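Local structure of ribonucleoside-diphosphate reductase (5IM3) at residues K550-L555 with V890-A895; L878-A881 with K886-D889; L239-S244 with A251-K256; G284-H289 with F322-A327. The protein probably reduces ribonucleoside diphosphates to the deoxyribonucleotides needed for DNA synthesis, and binds the allosteric effector dATP in an N-terminal ATP cone and at a further site. One frame throughout, in Å; residues are numbered along the deposited sequence.

In the fold
From the N terminus, interaction 3 comes first, closing a short loop between the segment after helix 219-239 and the first turns of helix 250-267. Interaction 4 follows in series, joining the end of helix 280-286 to helix 319-330; its centre is about 14 Å from that of interaction 3, and the two touch through Tyr254 and Ile287. On the opposite side of the chain's centre, interaction 1 spans over 330 residues to bring helix 544-558 onto helix 885-897. Interaction 2 falls within that span, folding strand 878-881 back onto the same helix 885-897. The centres of interactions 1 and 2, both in the barrel domain, are about 8 Å apart.

Interaction 1. Residues K550-L555 with V890-A895; sequences KMLSML and VTYRMA
Leu555 has CG trans to its backbone N (chi1 -180°) and Tyr892 has CG trans to its carbonyl carbon instead (chi1 -70°), which sends the leucine methyls and the phenol ring toward each other from two helices. Leu555 CD2 does the touching on its side: it lies 3.6 Å from Tyr892 OH and 3.7 Å from Tyr892 CZ, meeting the ring obliquely at its hydroxyl end. Leu552, almost one turn earlier, slides past the tyrosine in the opposite sense and puts its CD2 4.0 Å from Tyr892 CD2, nearer the root of the ring. Between them the two leucine methyls reach ring atoms from CD2 to the hydroxyl, both obliquely. No hydrogen bond joins the segments, and the contact, made by three buried side chains, is apolar but for the phenol oxygen. Within helix 544-558, Ser553 OG gives a 2.9 Å hydrogen bond to Lys550 O, which Met554 N approaches from the same face. Elsewhere Tyr892 packs on Leu878 of strand 878-881 and on Thr903, while Met551 and Met554 rest on Leu465 of helix 461-465. This is helix-on-helix packing in the ten-stranded alpha-beta barrel domain of the reductase: helix 544-558, which precedes sheet strand 562-565, packs against helix 885-897 of the beta-alpha-beta unit near the C-terminal end.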
loop_
_atom_site.group_PDB
_atom_site.type_symbol
_atom_site.label_atom_id
_atom_site.label_comp_id
_atom_site.label_asym_id
_atom_site.label_seq_id
_atom_site.Cartn_x
_atom_site.Cartn_y
_atom_site.Cartn_z
ATOM N N LYS A 550 16.438 12.641 7.188
ATOM C CA LYS A 550 15.861 13.457 6.124
ATOM C C LYS A 550 16.866 13.675 5.000
ATOM O O LYS A 550 16.505 13.641 3.817
ATOM C CB LYS A 550 15.390 14.794 6.696
ATOM C CG LYS A 550 14.719 15.716 5.688
ATOM C CD LYS A 550 13.390 15.148 5.218
ATOM C CE LYS A 550 12.625 16.156 4.381
ATOM N NZ LYS A 550 11.337 15.598 3.885
ATOM N N MET A 551 18.134 13.897 5.350
ATOM C CA MET A 551 19.162 14.089 4.334
ATOM C C MET A 551 19.308 12.850 3.458
ATOM O O MET A 551 19.427 12.959 2.233
ATOM C CB MET A 551 20.492 14.442 5.004
ATOM C CG MET A 551 20.471 15.770 5.755
ATOM S SD MET A 551 21.757 15.916 7.014
ATOM C CE MET A 551 23.242 15.858 6.004
ATOM N N LEU A 552 19.290 11.659 4.063
ATOM C CA LEU A 552 19.469 10.443 3.273
ATOM C C LEU A 552 18.229 10.113 2.453
ATOM O O LEU A 552 18.351 9.599 1.336
ATOM C CB LEU A 552 19.837 9.271 4.182
ATOM C CG LEU A 552 21.130 9.448 4.985
ATOM C CD1 LEU A 552 21.400 8.206 5.823
ATOM C CD2 LEU A 552 22.321 9.762 4.079
ATOM N N SER A 553 17.037 10.413 2.968
ATOM C CA SER A 553 15.824 10.128 2.209
ATOM C C SER A 553 15.706 11.040 0.995
ATOM O O SER A 553 15.230 10.611 -0.063
ATOM C CB SER A 553 14.592 10.257 3.108
ATOM O OG SER A 553 14.405 11.594 3.525
ATOM N N MET A 554 16.136 12.302 1.120
ATOM C CA MET A 554 16.137 13.195 -0.037
ATOM C C MET A 554 17.192 12.777 -1.052
ATOM O O MET A 554 16.940 12.801 -2.262
ATOM C CB MET A 554 16.370 14.640 0.406
ATOM C CG MET A 554 15.187 15.284 1.113
ATOM S SD MET A 554 13.704 15.361 0.088
ATOM C CE MET A 554 12.807 13.919 0.684
ATOM N N LEU A 555 18.383 12.402 -0.583
ATOM C CA LEU A 555 19.391 11.866 -1.490
ATOM C C LEU A 555 18.858 10.646 -2.234
ATOM O O LEU A 555 19.122 10.472 -3.430
ATOM C CB LEU A 555 20.661 11.519 -0.710
ATOM C CG LEU A 555 21.840 10.944 -1.504
ATOM C CD1 LEU A 555 22.384 11.966 -2.489
ATOM C CD2 LEU A 555 22.940 10.476 -0.565
ATOM N N VAL A 890 24.364 3.142 7.091
ATOM C CA VAL A 890 25.639 2.460 7.303
ATOM C C VAL A 890 26.656 2.868 6.248
ATOM O O VAL A 890 27.855 2.969 6.536
ATOM C CB VAL A 890 25.431 0.929 7.325
ATOM C CG1 VAL A 890 24.813 0.445 6.025
ATOM C CG2 VAL A 890 26.746 0.200 7.584
ATOM N N THR A 891 26.207 3.120 5.017
ATOM C CA THR A 891 27.137 3.475 3.950
ATOM C C THR A 891 27.767 4.841 4.197
ATOM O O THR A 891 28.996 4.979 4.186
ATOM C CB THR A 891 26.421 3.457 2.600
ATOM O OG1 THR A 891 26.024 2.117 2.288
ATOM C CG2 THR A 891 27.330 3.987 1.490
ATOM N N TYR A 892 26.945 5.870 4.403
ATOM C CA TYR A 892 27.483 7.220 4.517
ATOM C C TYR A 892 28.052 7.515 5.899
ATOM O O TYR A 892 28.834 8.461 6.040
ATOM C CB TYR A 892 26.409 8.234 4.125
ATOM C CG TYR A 892 26.118 8.179 2.643
ATOM C CD1 TYR A 892 26.964 8.796 1.729
ATOM C CD2 TYR A 892 25.026 7.476 2.152
ATOM C CE1 TYR A 892 26.718 8.734 0.370
ATOM C CE2 TYR A 892 24.770 7.406 0.793
ATOM C CZ TYR A 892 25.619 8.034 -0.094
ATOM O OH TYR A 892 25.368 7.967 -1.449
ATOM N N ARG A 893 27.696 6.724 6.913
ATOM C CA ARG A 893 28.486 6.712 8.140
ATOM C C ARG A 893 29.889 6.184 7.866
ATOM O O ARG A 893 30.880 6.753 8.338
ATOM C CB ARG A 893 27.811 5.852 9.209
ATOM C CG ARG A 893 26.592 6.471 9.865
ATOM C CD ARG A 893 26.252 5.746 11.159
ATOM N NE ARG A 893 24.936 6.119 11.674
ATOM C CZ ARG A 893 24.582 6.051 12.953
ATOM N NH1 ARG A 893 25.448 5.633 13.869
ATOM N NH2 ARG A 893 23.360 6.414 13.322
ATOM N N MET A 894 29.986 5.089 7.109
ATOM C CA MET A 894 31.286 4.508 6.789
ATOM C C MET A 894 32.139 5.480 5.985
ATOM O O MET A 894 33.341 5.616 6.238
ATOM C CB MET A 894 31.089 3.199 6.021
ATOM C CG MET A 894 32.376 2.528 5.559
ATOM S SD MET A 894 32.065 1.105 4.491
ATOM C CE MET A 894 33.740 0.551 4.184
ATOM N N ALA A 895 31.535 6.157 5.005
ATOM C CA ALA A 895 32.279 7.126 4.206
ATOM C C ALA A 895 32.915 8.193 5.087
ATOM O O ALA A 895 34.084 8.554 4.897
ATOM C CB ALA A 895 31.355 7.770 3.173
#

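Interaction 2. Residues L878-A881 with K886-D889; sequences LYIA and KKLD
In the beta-alpha-beta unit formed by strand 878-881, helix 885-897 and strand 906-909, Ile880 and Ala881 of the first strand meet Lys887 and Leu888 of the helix. The isoleucine uses both branches. Its CG2 lies 3.4 Å from Lys887 CD, a tight carbon contact made as the two side chains run past each other in opposite directions. Its CD1 presses on Leu888 CD2 at 3.5 Å, again closer than usual. A bend in the lysine chain at chi3 (-89°) turns the ammonium group back to the end of the strand, where Lys887 NZ donates a 2.7 Å hydrogen bond to Ala881 O. The donor approaches with a C=O...N angle of 151° and only a small tilt from the carbonyl plane. The exposed lysine therefore lays its methylenes against the isoleucine while its charged end holds a backbone oxygen. Beyond the pair, Ile880 and Leu888 both pack on Leu906 of strand 906-909, whose Arg907 and Leu909 share backbone hydrogen bonds with Ile880. Thr856 also touches Ile880, so the isoleucine meets helix 885-897, helix 856-866 and Leu906 of the partner strand.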
loop_
_atom_site.group_PDB
_atom_site.type_symbol
_atom_site.label_atom_id
_atom_site.label_comp_id
_atom_site.label_asym_id
_atom_site.label_seq_id
_atom_site.Cartn_x
_atom_site.Cartn_y
_atom_site.Cartn_z
ATOM N N LEU A 878 28.398 6.329 -5.698
ATOM C CA LEU A 878 28.129 5.132 -4.918
ATOM C C LEU A 878 26.916 4.415 -5.487
ATOM O O LEU A 878 25.918 5.047 -5.851
ATOM C CB LEU A 878 27.907 5.468 -3.443
ATOM C CG LEU A 878 29.150 5.942 -2.683
ATOM C CD1 LEU A 878 28.792 6.250 -1.243
ATOM C CD2 LEU A 878 30.267 4.909 -2.732
ATOM N N TYR A 879 27.023 3.092 -5.571
ATOM C CA TYR A 879 25.983 2.242 -6.130
ATOM C C TYR A 879 25.475 1.325 -5.029
ATOM O O TYR A 879 26.261 0.615 -4.395
ATOM C CB TYR A 879 26.520 1.438 -7.314
ATOM C CG TYR A 879 27.107 2.316 -8.391
ATOM C CD1 TYR A 879 28.421 2.759 -8.312
ATOM C CD2 TYR A 879 26.344 2.716 -9.478
ATOM C CE1 TYR A 879 28.959 3.570 -9.291
ATOM C CE2 TYR A 879 26.875 3.524 -10.462
ATOM C CZ TYR A 879 28.180 3.950 -10.363
ATOM O OH TYR A 879 28.705 4.758 -11.344
ATOM N N ILE A 880 24.168 1.350 -4.795
ATOM C CA ILE A 880 23.558 0.613 -3.701
ATOM C C ILE A 880 22.324 -0.090 -4.241
ATOM O O ILE A 880 21.349 0.568 -4.625
ATOM C CB ILE A 880 23.193 1.522 -2.520
ATOM C CG1 ILE A 880 24.462 2.162 -1.947
ATOM C CG2 ILE A 880 22.441 0.723 -1.457
ATOM C CD1 ILE A 880 24.224 3.076 -0.765
ATOM N N ALA A 881 22.368 -1.416 -4.277
ATOM C CA ALA A 881 21.178 -2.216 -4.510
ATOM C C ALA A 881 20.582 -2.627 -3.170
ATOM O O ALA A 881 21.281 -2.703 -2.155
ATOM C CB ALA A 881 21.505 -3.449 -5.352
ATOM N N LYS A 886 18.239 2.228 6.131
ATOM C CA LYS A 886 19.242 1.565 6.958
ATOM C C LYS A 886 20.546 1.384 6.192
ATOM O O LYS A 886 21.633 1.646 6.720
ATOM C CB LYS A 886 18.707 0.211 7.428
ATOM C CG LYS A 886 19.632 -0.545 8.366
ATOM C CD LYS A 886 19.323 -2.032 8.346
ATOM C CE LYS A 886 19.878 -2.737 9.570
ATOM N NZ LYS A 886 19.127 -2.369 10.802
ATOM N N LYS A 887 20.457 0.923 4.941
ATOM C CA LYS A 887 21.663 0.694 4.157
ATOM C C LYS A 887 22.348 2.005 3.786
ATOM O O LYS A 887 23.581 2.070 3.744
ATOM C CB LYS A 887 21.326 -0.118 2.907
ATOM C CG LYS A 887 22.539 -0.763 2.262
ATOM C CD LYS A 887 22.170 -1.592 1.036
ATOM C CE LYS A 887 21.831 -3.027 1.391
ATOM N NZ LYS A 887 21.920 -3.905 0.191
ATOM N N LEU A 888 21.576 3.065 3.532
ATOM C CA LEU A 888 22.183 4.369 3.290
ATOM C C LEU A 888 22.876 4.890 4.539
ATOM O O LEU A 888 23.937 5.519 4.451
ATOM C CB LEU A 888 21.128 5.367 2.814
ATOM C CG LEU A 888 20.534 5.119 1.429
ATOM C CD1 LEU A 888 19.510 6.181 1.099
ATOM C CD2 LEU A 888 21.624 5.106 0.374
ATOM N N ASP A 889 22.294 4.636 5.710
ATOM C CA ASP A 889 22.901 5.094 6.954
ATOM C C ASP A 889 24.282 4.475 7.144
ATOM O O ASP A 889 25.275 5.190 7.320
ATOM C CB ASP A 889 21.982 4.760 8.129
ATOM C CG ASP A 889 22.505 5.283 9.449
ATOM O OD1 ASP A 889 23.394 6.155 9.442
ATOM O OD2 ASP A 889 22.021 4.824 10.501
#

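Interaction 3. Residues L239-S244 with A251-K256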
loop_
_atom_site.group_PDB
_atom_site.type_symbol
_atom_site.label_atom_id
_atom_site.label_comp_id
_atom_site.label_asym_id
_atom_site.label_seq_id
_atom_site.Cartn_x
_atom_site.Cartn_y
_atom_site.Cartn_z
ATOM N N LEU A 239 42.823 21.398 -47.330
ATOM C CA LEU A 239 44.114 22.064 -47.229
ATOM C C LEU A 239 44.870 22.108 -48.548
ATOM O O LEU A 239 45.951 22.703 -48.600
ATOM C CB LEU A 239 44.977 21.367 -46.174
ATOM C CG LEU A 239 44.489 21.481 -44.731
ATOM C CD1 LEU A 239 45.323 20.607 -43.808
ATOM C CD2 LEU A 239 44.525 22.936 -44.273
ATOM N N GLY A 240 44.338 21.504 -49.607
ATOM C CA GLY A 240 45.033 21.485 -50.876
ATOM C C GLY A 240 46.293 20.654 -50.892
ATOM O O GLY A 240 47.106 20.802 -51.804
ATOM N N VAL A 241 46.482 19.783 -49.901
ATOM C CA VAL A 241 47.654 18.913 -49.880
ATOM C C VAL A 241 47.463 17.739 -50.830
ATOM O O VAL A 241 48.296 17.489 -51.708
ATOM C CB VAL A 241 47.938 18.434 -48.444
ATOM C CG1 VAL A 241 49.136 17.488 -48.416
ATOM C CG2 VAL A 241 48.179 19.618 -47.525
ATOM N N ALA A 242 46.367 17.004 -50.668
ATOM C CA ALA A 242 46.074 15.867 -51.525
ATOM C C ALA A 242 44.569 15.655 -51.560
ATOM O O ALA A 242 43.865 15.939 -50.587
ATOM C CB ALA A 242 46.779 14.595 -51.037
ATOM N N GLU A 243 44.081 15.160 -52.697
ATOM C CA GLU A 243 42.664 14.858 -52.840
ATOM C C GLU A 243 42.290 13.512 -52.234
ATOM O O GLU A 243 41.097 13.200 -52.146
ATOM C CB GLU A 243 42.274 14.888 -54.323
ATOM C CG GLU A 243 40.893 15.468 -54.601
ATOM C CD GLU A 243 40.781 16.932 -54.211
ATOM O OE1 GLU A 243 39.655 17.384 -53.906
ATOM O OE2 GLU A 243 41.817 17.631 -54.203
ATOM N N SER A 244 43.274 12.724 -51.807
ATOM C CA SER A 244 43.051 11.402 -51.239
ATOM C C SER A 244 44.382 10.900 -50.699
ATOM O O SER A 244 45.449 11.355 -51.122
ATOM C CB SER A 244 42.484 10.431 -52.281
ATOM O OG SER A 244 42.422 9.110 -51.776
ATOM N N ALA A 251 52.866 9.061 -43.489
ATOM C CA ALA A 251 54.226 9.183 -42.980
ATOM C C ALA A 251 54.921 10.418 -43.536
ATOM O O ALA A 251 55.785 10.997 -42.867
ATOM C CB ALA A 251 55.023 7.923 -43.321
ATOM N N GLU A 252 54.555 10.837 -44.748
ATOM C CA GLU A 252 55.145 12.008 -45.378
ATOM C C GLU A 252 54.164 13.166 -45.528
ATOM O O GLU A 252 54.602 14.298 -45.762
ATOM C CB GLU A 252 55.713 11.635 -46.760
ATOM C CG GLU A 252 56.825 10.580 -46.725
ATOM C CD GLU A 252 56.300 9.160 -46.572
ATOM O OE1 GLU A 252 55.113 8.922 -46.881
ATOM O OE2 GLU A 252 57.079 8.279 -46.147
ATOM N N LEU A 253 52.864 12.928 -45.378
ATOM C CA LEU A 253 51.873 13.970 -45.607
ATOM C C LEU A 253 51.494 14.731 -44.344
ATOM O O LEU A 253 51.029 15.873 -44.443
ATOM C CB LEU A 253 50.612 13.364 -46.227
ATOM C CG LEU A 253 50.805 12.897 -47.671
ATOM C CD1 LEU A 253 49.680 11.980 -48.102
ATOM C CD2 LEU A 253 50.891 14.093 -48.599
ATOM N N TYR A 254 51.679 14.136 -43.166
ATOM C CA TYR A 254 51.376 14.853 -41.932
ATOM C C TYR A 254 52.269 16.076 -41.777
ATOM O O TYR A 254 51.830 17.115 -41.275
ATOM C CB TYR A 254 51.533 13.920 -40.730
ATOM C CG TYR A 254 50.227 13.470 -40.114
ATOM C CD1 TYR A 254 49.258 14.392 -39.727
ATOM C CD2 TYR A 254 49.964 12.122 -39.914
ATOM C CE1 TYR A 254 48.066 13.980 -39.166
ATOM C CE2 TYR A 254 48.773 11.701 -39.351
ATOM C CZ TYR A 254 47.828 12.635 -38.978
ATOM O OH TYR A 254 46.640 12.224 -38.415
ATOM N N ALA A 255 53.526 15.972 -42.213
ATOM C CA ALA A 255 54.435 17.108 -42.132
ATOM C C ALA A 255 54.075 18.186 -43.144
ATOM O O ALA A 255 54.269 19.377 -42.875
ATOM C CB ALA A 255 55.875 16.643 -42.342
ATOM N N LYS A 256 53.560 17.794 -44.311
ATOM C CA LYS A 256 53.125 18.782 -45.291
ATOM C C LYS A 256 51.819 19.442 -44.872
ATOM O O LYS A 256 51.599 20.620 -45.172
ATOM C CB LYS A 256 52.972 18.128 -46.666
ATOM C CG LYS A 256 54.297 17.754 -47.321
ATOM C CD LYS A 256 54.855 18.900 -48.157
ATOM C CE LYS A 256 56.362 18.787 -48.341
ATOM N NZ LYS A 256 57.097 19.147 -47.094
#
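Val241, Leu253 and Lys256 supply most of this small surface contact, with the valine losing more area than either partner. Val241 stands in the loop just after helix 219-239 and presents CG1, which lies 3.8 Å from Leu253 CD2 in the first turns of helix 250-267. The two side chains run past each other in opposite senses, touching methyl to methyl. Val241 CG1 extends away from the backbone N (chi1 178°), and this branch is the one that faces the helix. Lys256 comes in near its root: its CB is 4.3 Å from Val241 CG1, and beyond that the chain turns off, taking the ammonium group away from the loop. The lysine therefore adds a little apolar surface and no charge interaction, and no hydrogen bond crosses between the segments. Gly240, with positive phi (68°), ends the preceding helix in a Schellman motif, and the valine follows directly on that turn. The result is a helix-loop-helix connection in which Val241 packs chiefly on Leu253 and, more loosely, on the root of Lys256. Leu239, at the end of helix 219-239, packs on Ala260 and Tyr261 further along helix 250-267. Tyr254 leaves its backbone away from the loop; its side chain touches Pro319 and Ile321 of helix 319-330 and bonds through its hydroxyl to Asp292.

Interaction 4. Residues G284-H289 with F322-A327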
loop_
_atom_site.group_PDB
_atom_site.type_symbol
_atom_site.label_atom_id
_atom_site.label_comp_id
_atom_site.label_asym_id
_atom_site.label_seq_id
_atom_site.Cartn_x
_atom_site.Cartn_y
_atom_site.Cartn_z
ATOM N N GLY A 284 56.525 19.219 -37.759
ATOM C CA GLY A 284 55.959 18.331 -38.759
ATOM C C GLY A 284 56.643 16.981 -38.802
ATOM O O GLY A 284 56.022 15.976 -39.160
ATOM N N LYS A 285 57.928 16.934 -38.442
ATOM C CA LYS A 285 58.653 15.670 -38.415
ATOM C C LYS A 285 58.388 14.884 -37.137
ATOM O O LYS A 285 58.519 13.655 -37.135
ATOM C CB LYS A 285 60.153 15.922 -38.559
ATOM C CG LYS A 285 60.564 16.456 -39.917
ATOM C CD LYS A 285 62.038 16.802 -39.934
ATOM C CE LYS A 285 62.473 17.319 -41.292
ATOM N NZ LYS A 285 63.790 18.003 -41.210
ATOM N N ALA A 286 58.026 15.567 -36.048
ATOM C CA ALA A 286 57.779 14.885 -34.784
ATOM C C ALA A 286 56.484 14.086 -34.801
ATOM O O ALA A 286 56.285 13.232 -33.928
ATOM C CB ALA A 286 57.741 15.899 -33.640
ATOM N N ILE A 287 55.603 14.336 -35.770
ATOM C CA ILE A 287 54.314 13.658 -35.813
ATOM C C ILE A 287 54.520 12.189 -36.161
ATOM O O ILE A 287 55.264 11.847 -37.092
ATOM C CB ILE A 287 53.377 14.352 -36.813
ATOM C CG1 ILE A 287 53.027 15.761 -36.309
ATOM C CG2 ILE A 287 52.105 13.531 -37.021
ATOM C CD1 ILE A 287 52.194 16.585 -37.275
ATOM N N ASP A 288 53.856 11.316 -35.406
ATOM C CA ASP A 288 53.904 9.870 -35.599
ATOM C C ASP A 288 52.555 9.430 -36.158
ATOM O O ASP A 288 51.557 9.396 -35.430
ATOM C CB ASP A 288 54.217 9.171 -34.278
ATOM C CG ASP A 288 54.394 7.671 -34.427
ATOM O OD1 ASP A 288 53.988 7.110 -35.467
ATOM O OD2 ASP A 288 54.932 7.046 -33.490
ATOM N N HIS A 289 52.523 9.099 -37.451
ATOM C CA HIS A 289 51.271 8.724 -38.100
ATOM C C HIS A 289 50.736 7.382 -37.615
ATOM O O HIS A 289 49.544 7.107 -37.789
ATOM C CB HIS A 289 51.455 8.666 -39.617
ATOM C CG HIS A 289 52.120 7.412 -40.094
ATOM N ND1 HIS A 289 53.486 7.235 -40.054
ATOM C CD2 HIS A 289 51.607 6.273 -40.617
ATOM C CE1 HIS A 289 53.785 6.041 -40.534
ATOM N NE2 HIS A 289 52.663 5.437 -40.882
ATOM N N PHE A 322 45.589 17.571 -34.425
ATOM C CA PHE A 322 44.820 18.012 -33.267
ATOM C C PHE A 322 45.663 17.945 -32.000
ATOM O O PHE A 322 45.763 18.926 -31.254
ATOM C CB PHE A 322 43.555 17.161 -33.122
ATOM C CG PHE A 322 42.884 17.289 -31.781
ATOM C CD1 PHE A 322 42.131 18.409 -31.467
ATOM C CD2 PHE A 322 43.005 16.283 -30.837
ATOM C CE1 PHE A 322 41.512 18.523 -30.232
ATOM C CE2 PHE A 322 42.388 16.389 -29.603
ATOM C CZ PHE A 322 41.640 17.509 -29.301
ATOM N N PHE A 323 46.288 16.793 -31.745
ATOM C CA PHE A 323 47.127 16.664 -30.559
ATOM C C PHE A 323 48.299 17.632 -30.604
ATOM O O PHE A 323 48.724 18.140 -29.560
ATOM C CB PHE A 323 47.633 15.224 -30.420
ATOM C CG PHE A 323 46.574 14.243 -29.998
ATOM C CD1 PHE A 323 45.691 14.547 -28.974
ATOM C CD2 PHE A 323 46.462 13.011 -30.626
ATOM C CE1 PHE A 323 44.717 13.649 -28.584
ATOM C CE2 PHE A 323 45.489 12.106 -30.239
ATOM C CZ PHE A 323 44.613 12.430 -29.214
ATOM N N MET A 324 48.825 17.906 -31.798
ATOM C CA MET A 324 49.937 18.839 -31.916
ATOM C C MET A 324 49.482 20.271 -31.654
ATOM O O MET A 324 50.230 21.065 -31.073
ATOM C CB MET A 324 50.580 18.711 -33.301
ATOM C CG MET A 324 51.797 19.600 -33.524
ATOM S SD MET A 324 53.149 19.277 -32.369
ATOM C CE MET A 324 53.761 17.712 -32.993
ATOM N N ARG A 325 48.258 20.622 -32.066
ATOM C CA ARG A 325 47.737 21.952 -31.760
ATOM C C ARG A 325 47.621 22.159 -30.258
ATOM O O ARG A 325 47.989 23.214 -29.734
ATOM C CB ARG A 325 46.372 22.178 -32.412
ATOM C CG ARG A 325 45.540 23.227 -31.646
ATOM C CD ARG A 325 44.295 23.660 -32.373
ATOM N NE ARG A 325 43.250 22.639 -32.377
ATOM C CZ ARG A 325 42.393 22.421 -31.382
ATOM N NH1 ARG A 325 42.448 23.134 -30.263
ATOM N NH2 ARG A 325 41.474 21.475 -31.505
ATOM N N VAL A 326 47.066 21.173 -29.553
ATOM C CA VAL A 326 46.903 21.307 -28.108
ATOM C C VAL A 326 48.267 21.436 -27.448
ATOM O O VAL A 326 48.473 22.283 -26.568
ATOM C CB VAL A 326 46.109 20.113 -27.543
ATOM C CG1 VAL A 326 45.890 20.274 -26.043
ATOM C CG2 VAL A 326 44.779 19.975 -28.264
ATOM N N ALA A 327 49.222 20.610 -27.878
ATOM C CA ALA A 327 50.572 20.677 -27.337
ATOM C C ALA A 327 51.189 22.047 -27.586
ATOM O O ALA A 327 51.786 22.643 -26.684
ATOM C CB ALA A 327 51.432 19.576 -27.957
#
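Met324 CE is the point on which this contact closes: the methyl reaches Ile287 CG1 at 3.9 Å, whereas Ala286 CB stands off at 4.4 Å. The first pair is ordinary van der Waals packing; the second is a looser apolar contact. The methionine chain sets out from CB on the side remote from its own N (chi1 -178°), and bends at chi2 and chi3 then curl the thioether so that its methyl, the terminal carbon, arrives at the end of helix 280-286. The methionine and the isoleucine meet at a slant, and no hydrogen bond crosses between the segments. Helix 319-330 falls in the all-alpha region of the reductase, and its Met324 packs on the turn after helix 280-286. Of the three touching residues the methionine alone is buried; Ala286 and Ile287, on the other side of the contact, are both partly exposed. Tyr345 of helix 337-349 touches both Ile287 and Met324, and its hydroxyl accepts a hydrogen bond from Asp288 N, adding a polar tie beside the apolar pair. Tyr254 of helix 250-267 also packs on Ile287. On the solvent side, Lys285 is exposed and forms a salt bridge with Glu281.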